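Local coordinates for protein putative ATP binding component of ABC-transporter (Escherichia coli, PDB 2R5O) that probably takes part in O-antigen polysaccharide export as the ATP-binding component of an ABC transporter, of which this carbohydrate-binding C-terminal domain is one part, at residues A[35-40]-A[162-166]; A[69-75]-A[127-133]; A[90-96]-A[138-144]. The contacts are given in a common frame with arbitrary orientation. Residue numbers count along the deposited sequence, not the author numbering.

Interaction 1 (A[35-40]-A[162-166])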
loop_
_atom_site.group_PDB
_atom_site.type_symbol
_atom_site.label_atom_id
_atom_site.label_comp_id
_atom_site.label_asym_id
_atom_site.label_seq_id
_atom_site.Cartn_x
_atom_site.Cartn_y
_atom_site.Cartn_z
ATOM N N GLY A 35 -10.124 -20.901 2.100
ATOM C CA GLY A 35 -9.894 -19.821 1.168
ATOM C C GLY A 35 -9.622 -20.267 -0.255
ATOM O O GLY A 35 -9.542 -19.421 -1.144
ATOM N N TYR A 36 -9.491 -21.563 -0.516
ATOM C CA TYR A 36 -9.216 -22.005 -1.876
ATOM C C TYR A 36 -10.360 -21.601 -2.799
ATOM O O TYR A 36 -11.535 -21.728 -2.455
ATOM C CB TYR A 36 -9.032 -23.518 -1.940
ATOM C CG TYR A 36 -8.922 -23.997 -3.365
ATOM C CD1 TYR A 36 -7.751 -23.803 -4.081
ATOM C CD2 TYR A 36 -9.981 -24.638 -3.995
ATOM C CE1 TYR A 36 -7.642 -24.178 -5.403
ATOM C CE2 TYR A 36 -9.889 -25.041 -5.316
ATOM C CZ TYR A 36 -8.715 -24.803 -6.013
ATOM O OH TYR A 36 -8.652 -25.197 -7.334
ATOM N N ARG A 37 -10.008 -21.131 -3.988
ATOM C CA ARG A 37 -10.977 -20.747 -4.999
ATOM C C ARG A 37 -11.037 -21.781 -6.117
ATOM O O ARG A 37 -10.066 -21.906 -6.872
ATOM C CB ARG A 37 -10.582 -19.409 -5.614
ATOM C CG ARG A 37 -10.551 -18.280 -4.633
ATOM C CD ARG A 37 -10.255 -16.965 -5.314
ATOM N NE ARG A 37 -11.418 -16.446 -6.020
ATOM C CZ ARG A 37 -11.508 -16.222 -7.324
ATOM N NH1 ARG A 37 -10.514 -16.492 -8.155
ATOM N NH2 ARG A 37 -12.651 -15.716 -7.800
ATOM N N PRO A 38 -12.184 -22.444 -6.296
ATOM C CA PRO A 38 -12.339 -23.285 -7.481
ATOM C C PRO A 38 -12.207 -22.524 -8.800
ATOM O O PRO A 38 -11.990 -23.146 -9.841
ATOM C CB PRO A 38 -13.753 -23.846 -7.319
ATOM C CG PRO A 38 -14.004 -23.831 -5.850
ATOM C CD PRO A 38 -13.336 -22.567 -5.383
ATOM N N GLU A 39 -12.331 -21.203 -8.742
ATOM C CA GLU A 39 -12.146 -20.306 -9.880
ATOM C C GLU A 39 -10.683 -20.072 -10.244
ATOM O O GLU A 39 -10.395 -19.310 -11.180
ATOM C CB GLU A 39 -12.811 -18.954 -9.591
ATOM C CG GLU A 39 -14.295 -19.031 -9.301
ATOM C CD GLU A 39 -14.664 -19.360 -7.856
ATOM O OE1 GLU A 39 -13.818 -19.564 -6.969
ATOM O OE2 GLU A 39 -15.894 -19.416 -7.588
ATOM N N GLU A 40 -9.756 -20.691 -9.530
ATOM C CA GLU A 40 -8.343 -20.604 -9.888
ATOM C C GLU A 40 -8.083 -20.844 -11.356
ATOM O O GLU A 40 -8.770 -21.656 -11.995
ATOM C CB GLU A 40 -7.636 -21.713 -9.108
ATOM C CG GLU A 40 -6.372 -22.240 -9.699
ATOM C CD GLU A 40 -5.678 -23.297 -8.877
ATOM O OE1 GLU A 40 -6.304 -24.293 -8.440
ATOM O OE2 GLU A 40 -4.454 -23.206 -8.743
ATOM N N ASP A 162 -4.796 -16.580 -8.969
ATOM C CA ASP A 162 -6.054 -16.175 -8.355
ATOM C C ASP A 162 -6.723 -17.374 -7.699
ATOM O O ASP A 162 -7.920 -17.630 -7.854
ATOM C CB ASP A 162 -7.001 -15.526 -9.366
ATOM C CG ASP A 162 -6.585 -14.123 -9.790
ATOM O OD1 ASP A 162 -5.748 -13.504 -9.153
ATOM O OD2 ASP A 162 -7.179 -13.659 -10.807
ATOM N N SER A 163 -5.924 -18.110 -6.928
ATOM C CA SER A 163 -6.354 -19.385 -6.378
ATOM C C SER A 163 -6.823 -19.353 -4.941
ATOM O O SER A 163 -7.366 -20.370 -4.483
ATOM C CB SER A 163 -5.236 -20.403 -6.531
ATOM O OG SER A 163 -4.052 -19.970 -5.851
ATOM N N ILE A 164 -6.645 -18.233 -4.252
ATOM C CA ILE A 164 -7.029 -18.124 -2.854
ATOM C C ILE A 164 -7.713 -16.774 -2.641
ATOM O O ILE A 164 -7.235 -15.749 -3.164
ATOM C CB ILE A 164 -5.787 -18.271 -1.928
ATOM C CG1 ILE A 164 -5.128 -19.660 -2.084
ATOM C CG2 ILE A 164 -6.150 -17.986 -0.465
ATOM C CD1 ILE A 164 -3.680 -19.701 -1.624
ATOM N N ILE A 165 -8.833 -16.766 -1.919
ATOM C CA ILE A 165 -9.493 -15.511 -1.542
ATOM C C ILE A 165 -9.032 -15.133 -0.139
ATOM O O ILE A 165 -8.987 -15.970 0.776
ATOM C CB ILE A 165 -11.034 -15.548 -1.709
ATOM C CG1 ILE A 165 -11.626 -14.169 -1.423
ATOM C CG2 ILE A 165 -11.668 -16.634 -0.859
ATOM C CD1 ILE A 165 -13.014 -13.975 -1.988
ATOM N N LEU A 166 -8.664 -13.865 0.024
ATOM C CA LEU A 166 -8.298 -13.270 1.304
ATOM C C LEU A 166 -9.345 -12.233 1.696
ATOM O O LEU A 166 -9.757 -11.425 0.887
ATOM C CB LEU A 166 -6.956 -12.540 1.196
ATOM C CG LEU A 166 -5.756 -13.348 0.683
ATOM C CD1 LEU A 166 -4.503 -12.491 0.635
ATOM C CD2 LEU A 166 -5.499 -14.586 1.522
#
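The loop G35-E40 lies against D162-L166, part of strand 153-169 just past a corner at D162, and pairs with it through one bridge, Y36 to I164 (CA-CA 4.6 Å). I165 N donates to G35 O at 2.9 Å and R37 N to S163 O at 2.8 Å. G35 has positive phi (87°), and a CB there would press on I165 O and I164 CG2. R37-E40 forms a type I turn closed by E40 N to R37 O, 2.9 Å. The strand carries a classic beta bulge, S163 and I164 both facing L141, in the larger sheet of this immunoglobulin-type domain. R37 lies over the strand: its CG is 3.6 Å from I165 N, and NH1 donates to D162 O at 2.8 Å. Y36 OH donates to E40 OE1 at 2.7 Å, tying the residue before the turn to its last, while E40 OE2 forms a salt bridge with R160. I164 turns inward onto I55 and F143, and S163 OG bonds to R160 O and Y30 OH.

Interaction 2 (A[69-75]-A[127-133]); sequences NQQTDFL and KFSLPVD
Two extended strands, 71-75 and 127-131, run antiparallel at 157°, their axes approaching to 4.4 Å. Q71-P131, D73-S129 and L75-K127 are non-hydrogen-bonded pairs (CA-CA 4.0-4.3 Å); T72-L130 and F74-F128 are hydrogen-bonded pairs. T72 N to L130 O and F74 N to F128 O measure 2.8 Å; the returns are L130 N to T72 O, 3.0 Å, and F128 N to F74 O, 2.9 Å. Pairing runs on through V132 N to Q70 O (3.1 Å) and N69 N to V132 O (2.9 Å), with V132 centring an inverse gamma turn. N69 ND2 reaches D133 OD1 at 3.1 Å and is also hydrogen-bonded to D179 OD2; a water donates to N69 O and to D133 OD1, 2.9 Å each.

On the inner face F74 (chi1 m) lays its ring along the strand: CE2 meets L130 CG at 3.9 Å and CZ meets V132 CG2 at 4.3 Å. L130 (chi1 p) and V132 form the hollow for the CE2-CZ edge of this ring, with V132 CG2 near its plane. On the other face Q71 (t, p) folds over P131, Q71 OE1 3.5 Å from P131 CD; S129 OG donates to D73 OD1 at 2.6 Å, and L75 CG rests 3.9 Å from K127 CG. F128 stacks edge-to-face on F184 of the second subunit, whose antiparallel strand, pairing with 127-129, extends the sheet of this immunoglobulin fold, consistent with its domain swapping.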
loop_
_atom_site.group_PDB
_atom_site.type_symbol
_atom_site.label_atom_id
_atom_site.label_comp_id
_atom_site.label_asym_id
_atom_site.label_seq_id
_atom_site.Cartn_x
_atom_site.Cartn_y
_atom_site.Cartn_z
ATOM N N ASN A 69 -2.858 -4.193 8.297
ATOM C CA ASN A 69 -1.514 -3.819 8.805
ATOM C C ASN A 69 -0.790 -4.899 9.561
ATOM O O ASN A 69 0.384 -4.745 9.911
ATOM C CB ASN A 69 -1.523 -2.525 9.620
ATOM C CG ASN A 69 -2.223 -1.397 8.908
ATOM O OD1 ASN A 69 -3.017 -0.664 9.519
ATOM N ND2 ASN A 69 -1.984 -1.272 7.603
ATOM N N GLN A 70 -1.442 -6.034 9.785
ATOM C CA GLN A 70 -0.816 -7.109 10.555
ATOM C C GLN A 70 0.092 -7.996 9.689
ATOM O O GLN A 70 -0.291 -8.393 8.577
ATOM C CB GLN A 70 -1.896 -7.934 11.247
ATOM C CG GLN A 70 -1.391 -8.878 12.277
ATOM C CD GLN A 70 -2.493 -9.355 13.176
ATOM O OE1 GLN A 70 -3.016 -8.594 13.976
ATOM N NE2 GLN A 70 -2.873 -10.610 13.032
ATOM N N GLN A 71 1.237 -8.360 10.234
ATOM C CA GLN A 71 2.146 -9.349 9.589
ATOM C C GLN A 71 1.443 -10.703 9.418
ATOM O O GLN A 71 0.872 -11.235 10.371
ATOM C CB GLN A 71 3.367 -9.538 10.472
ATOM C CG GLN A 71 4.612 -10.128 9.795
ATOM C CD GLN A 71 5.320 -9.170 8.818
ATOM O OE1 GLN A 71 4.967 -8.012 8.690
ATOM N NE2 GLN A 71 6.321 -9.673 8.129
ATOM N N THR A 72 1.461 -11.213 8.189
ATOM C CA THR A 72 0.843 -12.499 7.824
ATOM C C THR A 72 1.866 -13.342 7.081
ATOM O O THR A 72 2.630 -12.807 6.268
ATOM C CB THR A 72 -0.420 -12.277 6.971
ATOM O OG1 THR A 72 -1.351 -11.549 7.771
ATOM C CG2 THR A 72 -1.024 -13.553 6.500
ATOM N N ASP A 73 1.893 -14.628 7.388
ATOM C CA ASP A 73 2.750 -15.594 6.716
ATOM C C ASP A 73 1.953 -16.363 5.675
ATOM O O ASP A 73 0.898 -16.910 5.979
ATOM C CB ASP A 73 3.330 -16.606 7.704
ATOM C CG ASP A 73 4.150 -15.987 8.796
ATOM O OD1 ASP A 73 4.811 -14.954 8.611
ATOM O OD2 ASP A 73 4.176 -16.609 9.871
ATOM N N PHE A 74 2.487 -16.400 4.461
ATOM C CA PHE A 74 1.911 -17.083 3.322
ATOM C C PHE A 74 2.905 -18.150 2.904
ATOM O O PHE A 74 3.988 -17.829 2.390
ATOM C CB PHE A 74 1.699 -16.089 2.177
ATOM C CG PHE A 74 0.724 -14.983 2.504
ATOM C CD1 PHE A 74 -0.635 -15.168 2.368
ATOM C CD2 PHE A 74 1.165 -13.739 2.953
ATOM C CE1 PHE A 74 -1.514 -14.143 2.643
ATOM C CE2 PHE A 74 0.276 -12.759 3.232
ATOM C CZ PHE A 74 -1.068 -12.953 3.060
ATOM N N LEU A 75 2.575 -19.409 3.160
ATOM C CA LEU A 75 3.469 -20.547 2.924
ATOM C C LEU A 75 2.946 -21.411 1.799
ATOM O O LEU A 75 1.734 -21.659 1.705
ATOM C CB LEU A 75 3.621 -21.417 4.179
ATOM C CG LEU A 75 4.207 -20.692 5.394
ATOM C CD1 LEU A 75 3.126 -20.124 6.300
ATOM C CD2 LEU A 75 5.158 -21.594 6.156
ATOM N N LYS A 127 8.145 -19.429 2.384
ATOM C CA LYS A 127 7.319 -18.535 3.172
ATOM C C LYS A 127 7.544 -17.087 2.775
ATOM O O LYS A 127 8.684 -16.603 2.812
ATOM C CB LYS A 127 7.632 -18.731 4.663
ATOM C CG LYS A 127 6.856 -17.775 5.567
ATOM C CD LYS A 127 7.018 -18.088 7.032
ATOM C CE LYS A 127 8.304 -17.619 7.608
ATOM N NZ LYS A 127 8.188 -17.716 9.115
ATOM N N PHE A 128 6.458 -16.382 2.472
ATOM C CA PHE A 128 6.472 -14.928 2.267
ATOM C C PHE A 128 5.733 -14.324 3.461
ATOM O O PHE A 128 4.586 -14.688 3.720
ATOM C CB PHE A 128 5.737 -14.548 0.972
ATOM C CG PHE A 128 6.455 -14.988 -0.270
ATOM C CD1 PHE A 128 7.322 -14.124 -0.893
ATOM C CD2 PHE A 128 6.253 -16.240 -0.804
ATOM C CE1 PHE A 128 8.001 -14.502 -2.021
ATOM C CE2 PHE A 128 6.937 -16.625 -1.944
ATOM C CZ PHE A 128 7.794 -15.766 -2.539
ATOM N N SER A 129 6.367 -13.412 4.169
ATOM C CA SER A 129 5.756 -12.790 5.339
ATOM C C SER A 129 5.661 -11.290 5.068
ATOM O O SER A 129 6.667 -10.659 4.764
ATOM C CB SER A 129 6.583 -13.042 6.599
ATOM O OG SER A 129 6.698 -14.417 6.880
ATOM N N LEU A 130 4.480 -10.719 5.224
ATOM C CA LEU A 130 4.286 -9.328 4.896
ATOM C C LEU A 130 3.124 -8.761 5.694
ATOM O O LEU A 130 2.216 -9.489 6.086
ATOM C CB LEU A 130 4.063 -9.147 3.385
ATOM C CG LEU A 130 2.858 -9.903 2.820
ATOM C CD1 LEU A 130 1.614 -9.041 2.775
ATOM C CD2 LEU A 130 3.150 -10.501 1.443
ATOM N N PRO A 131 3.177 -7.445 5.927
ATOM C CA PRO A 131 2.084 -6.754 6.584
ATOM C C PRO A 131 0.978 -6.493 5.568
ATOM O O PRO A 131 1.227 -5.941 4.499
ATOM C CB PRO A 131 2.737 -5.459 7.072
ATOM C CG PRO A 131 3.752 -5.169 6.073
ATOM C CD PRO A 131 4.271 -6.510 5.607
ATOM N N VAL A 132 -0.235 -6.889 5.894
ATOM C CA VAL A 132 -1.306 -6.796 4.926
ATOM C C VAL A 132 -1.878 -5.358 4.979
ATOM O O VAL A 132 -2.931 -5.084 5.580
ATOM C CB VAL A 132 -2.344 -7.890 5.146
ATOM C CG1 VAL A 132 -3.433 -7.830 4.080
ATOM C CG2 VAL A 132 -1.650 -9.280 5.121
ATOM N N ASP A 133 -1.147 -4.455 4.341
ATOM C CA ASP A 133 -1.394 -2.983 4.404
ATOM C C ASP A 133 -2.461 -2.576 3.336
ATOM O O ASP A 133 -2.176 -1.861 2.379
ATOM C CB ASP A 133 -0.061 -2.222 4.222
ATOM C CG ASP A 133 0.877 -2.314 5.414
ATOM O OD1 ASP A 133 0.463 -2.729 6.504
ATOM O OD2 ASP A 133 2.075 -1.957 5.280
HETATM O O HOH W 1 2.038 -2.566 8.926
HETATM O O HOH W 2 7.837 -8.029 6.033
#

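Interaction 3 (A[90-96]-A[138-144]); sequences GILIKTL and DYLLSFG
Strands 90-95 and 138-144 are extended and antiparallel (154° between directions, closest axis approach 4.6 Å). G90 opens the register opposite G144, with G90 N to G144 O and G144 N to G90 O both 2.9 Å; with no side chain on either glycine, this pair is bare. I91, in a non-hydrogen-bonded pair with F143 (CA-CA 4.8 Å), takes chi1 p and sets CG2 3.6 Å from F143 CD1. L92 pairs with S142 through L92 N to S142 O, 3.2 Å, and S142 N to L92 O, 2.9 Å; their CB atoms are 3.8 Å apart on the face opposite I91. I93 (m, t) returns to the I91 face beside L141 (t, p), its CG1 4.0 Å from L141 CD1 and its CG2 4.2 Å from Y139 CB. K94 closes the last hydrogen-bonded pair, K94 N to L140 O at 2.9 Å and L140 N to K94 O at 2.8 Å, and sends NZ to Y161 OH. T95 places CG2 4.3 Å from Y139 CE1. L96 (m, t) folds back, CD2 3.8 Å from L140 CD2, and a water bridges L96 N (3.0 Å) to D138 O (2.6 Å).

The pair lies inside the larger sheet of the immunoglobulin-type domain: strand 100-105 flanks 90-95, strand 153-169 flanks 138-144, and L141 and F143 pack onto F74 of strand 71-80 in the facing sheet.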
loop_
_atom_site.group_PDB
_atom_site.type_symbol
_atom_site.label_atom_id
_atom_site.label_comp_id
_atom_site.label_asym_id
_atom_site.label_seq_id
_atom_site.Cartn_x
_atom_site.Cartn_y
_atom_site.Cartn_z
ATOM N N GLY A 90 6.904 -17.411 -5.988
ATOM C CA GLY A 90 6.394 -16.063 -6.009
ATOM C C GLY A 90 4.955 -15.970 -5.590
ATOM O O GLY A 90 4.231 -16.968 -5.556
ATOM N N ILE A 91 4.533 -14.738 -5.354
ATOM C CA ILE A 91 3.160 -14.425 -4.995
ATOM C C ILE A 91 2.665 -13.204 -5.783
ATOM O O ILE A 91 3.460 -12.315 -6.154
ATOM C CB ILE A 91 3.031 -14.119 -3.495
ATOM C CG1 ILE A 91 4.002 -13.027 -3.025
ATOM C CG2 ILE A 91 3.154 -15.391 -2.685
ATOM C CD1 ILE A 91 3.631 -12.548 -1.622
ATOM N N LEU A 92 1.344 -13.145 -5.976
ATOM C CA LEU A 92 0.632 -12.001 -6.543
ATOM C C LEU A 92 -0.598 -11.757 -5.667
ATOM O O LEU A 92 -1.234 -12.691 -5.238
ATOM C CB LEU A 92 0.165 -12.252 -7.977
ATOM C CG LEU A 92 1.186 -12.773 -8.986
ATOM C CD1 LEU A 92 0.437 -13.199 -10.275
ATOM C CD2 LEU A 92 2.228 -11.734 -9.312
ATOM N N ILE A 93 -0.929 -10.480 -5.452
ATOM C CA ILE A 93 -2.126 -10.068 -4.737
ATOM C C ILE A 93 -2.830 -9.033 -5.606
ATOM O O ILE A 93 -2.216 -8.052 -6.035
ATOM C CB ILE A 93 -1.800 -9.503 -3.345
ATOM C CG1 ILE A 93 -1.034 -10.534 -2.492
ATOM C CG2 ILE A 93 -3.082 -9.055 -2.647
ATOM C CD1 ILE A 93 -0.556 -9.999 -1.150
ATOM N N LYS A 94 -4.124 -9.252 -5.812
ATOM C CA LYS A 94 -4.933 -8.421 -6.696
ATOM C C LYS A 94 -6.275 -8.136 -6.035
ATOM O O LYS A 94 -6.722 -8.868 -5.150
ATOM C CB LYS A 94 -5.150 -9.116 -8.047
ATOM C CG LYS A 94 -3.842 -9.514 -8.733
ATOM C CD LYS A 94 -3.986 -10.196 -10.112
ATOM C CE LYS A 94 -4.353 -9.220 -11.189
ATOM N NZ LYS A 94 -4.255 -9.900 -12.516
ATOM N N THR A 95 -6.922 -7.053 -6.451
ATOM C CA THR A 95 -8.310 -6.816 -6.053
ATOM C C THR A 95 -9.220 -7.719 -6.882
ATOM O O THR A 95 -8.808 -8.313 -7.876
ATOM C CB THR A 95 -8.768 -5.369 -6.315
ATOM O OG1 THR A 95 -8.795 -5.140 -7.721
ATOM C CG2 THR A 95 -7.886 -4.341 -5.581
ATOM N N LEU A 96 -10.503 -7.758 -6.525
ATOM C CA LEU A 96 -11.507 -8.510 -7.309
ATOM C C LEU A 96 -11.689 -7.987 -8.714
ATOM O O LEU A 96 -11.959 -8.778 -9.602
ATOM C CB LEU A 96 -12.859 -8.541 -6.592
ATOM C CG LEU A 96 -12.850 -9.144 -5.183
ATOM C CD1 LEU A 96 -14.270 -9.091 -4.631
ATOM C CD2 LEU A 96 -12.341 -10.592 -5.218
ATOM N N ASP A 138 -12.025 -7.880 0.004
ATOM C CA ASP A 138 -11.615 -9.206 -0.470
ATOM C C ASP A 138 -10.537 -9.043 -1.547
ATOM O O ASP A 138 -10.624 -8.129 -2.395
ATOM C CB ASP A 138 -12.815 -9.946 -1.076
ATOM C CG ASP A 138 -13.817 -10.427 -0.038
ATOM O OD1 ASP A 138 -13.515 -10.408 1.163
ATOM O OD2 ASP A 138 -14.928 -10.828 -0.455
ATOM N N TYR A 139 -9.554 -9.929 -1.526
ATOM C CA TYR A 139 -8.427 -9.870 -2.436
ATOM C C TYR A 139 -8.135 -11.288 -2.929
ATOM O O TYR A 139 -8.505 -12.290 -2.309
ATOM C CB TYR A 139 -7.220 -9.258 -1.712
ATOM C CG TYR A 139 -7.529 -7.876 -1.163
ATOM C CD1 TYR A 139 -7.429 -6.747 -1.955
ATOM C CD2 TYR A 139 -7.999 -7.716 0.132
ATOM C CE1 TYR A 139 -7.729 -5.506 -1.488
ATOM C CE2 TYR A 139 -8.303 -6.467 0.635
ATOM C CZ TYR A 139 -8.173 -5.350 -0.193
ATOM O OH TYR A 139 -8.471 -4.091 0.258
ATOM N N LEU A 140 -7.423 -11.353 -4.043
ATOM C CA LEU A 140 -7.069 -12.591 -4.692
ATOM C C LEU A 140 -5.586 -12.829 -4.620
ATOM O O LEU A 140 -4.784 -11.965 -5.035
ATOM C CB LEU A 140 -7.487 -12.574 -6.157
ATOM C CG LEU A 140 -8.967 -12.301 -6.438
ATOM C CD1 LEU A 140 -9.251 -12.198 -7.910
ATOM C CD2 LEU A 140 -9.849 -13.366 -5.788
ATOM N N LEU A 141 -5.208 -13.989 -4.094
ATOM C CA LEU A 141 -3.810 -14.390 -3.934
ATOM C C LEU A 141 -3.470 -15.479 -4.936
ATOM O O LEU A 141 -4.254 -16.399 -5.174
ATOM C CB LEU A 141 -3.586 -14.912 -2.505
ATOM C CG LEU A 141 -2.225 -15.515 -2.159
ATOM C CD1 LEU A 141 -1.116 -14.500 -2.220
ATOM C CD2 LEU A 141 -2.302 -16.170 -0.777
ATOM N N SER A 142 -2.266 -15.375 -5.489
ATOM C CA SER A 142 -1.641 -16.402 -6.338
ATOM C C SER A 142 -0.329 -16.871 -5.724
ATOM O O SER A 142 0.421 -16.062 -5.195
ATOM C CB SER A 142 -1.276 -15.790 -7.706
ATOM O OG SER A 142 -2.395 -15.195 -8.339
ATOM N N PHE A 143 -0.058 -18.178 -5.836
ATOM C CA PHE A 143 1.236 -18.745 -5.530
ATOM C C PHE A 143 1.781 -19.351 -6.819
ATOM O O PHE A 143 1.025 -20.037 -7.532
ATOM C CB PHE A 143 1.154 -19.863 -4.505
ATOM C CG PHE A 143 0.994 -19.443 -3.063
ATOM C CD1 PHE A 143 1.980 -18.764 -2.415
ATOM C CD2 PHE A 143 -0.120 -19.823 -2.342
ATOM C CE1 PHE A 143 1.896 -18.500 -1.080
ATOM C CE2 PHE A 143 -0.240 -19.523 -0.999
ATOM C CZ PHE A 143 0.782 -18.857 -0.367
ATOM N N GLY A 144 3.060 -19.160 -7.112
ATOM C CA GLY A 144 3.691 -19.741 -8.281
ATOM C C GLY A 144 5.072 -20.262 -7.980
ATOM O O GLY A 144 5.722 -19.809 -7.037
HETATM O O HOH W 3 -11.032 -6.181 -4.087
#

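Overall arrangement
From the N terminus, the loop 35-40 comes first and is met only 121 residues later by 162-166, so interaction 1 closes the longest loop and encloses both other contacts. Within it, interactions 2 and 3 cross, their segments alternating 69-75, 90-96, 127-133, 138-144. Interaction 2 belongs to the four-stranded sheet, while 162-166 and both segments of interaction 3 lie in the larger one, against which loop 35-40 packs; there L166 N and Y139 O (2.8 Å) join neighbouring strands. The two sheets meet between interactions 2 and 3: F74 CD1 packs on L141 CD2 and L130 CD2 on I91 CD1, both at 3.7 Å. L166 CD1 also touches F74 CE1 at 4.0 Å, connecting interactions 1 and 2.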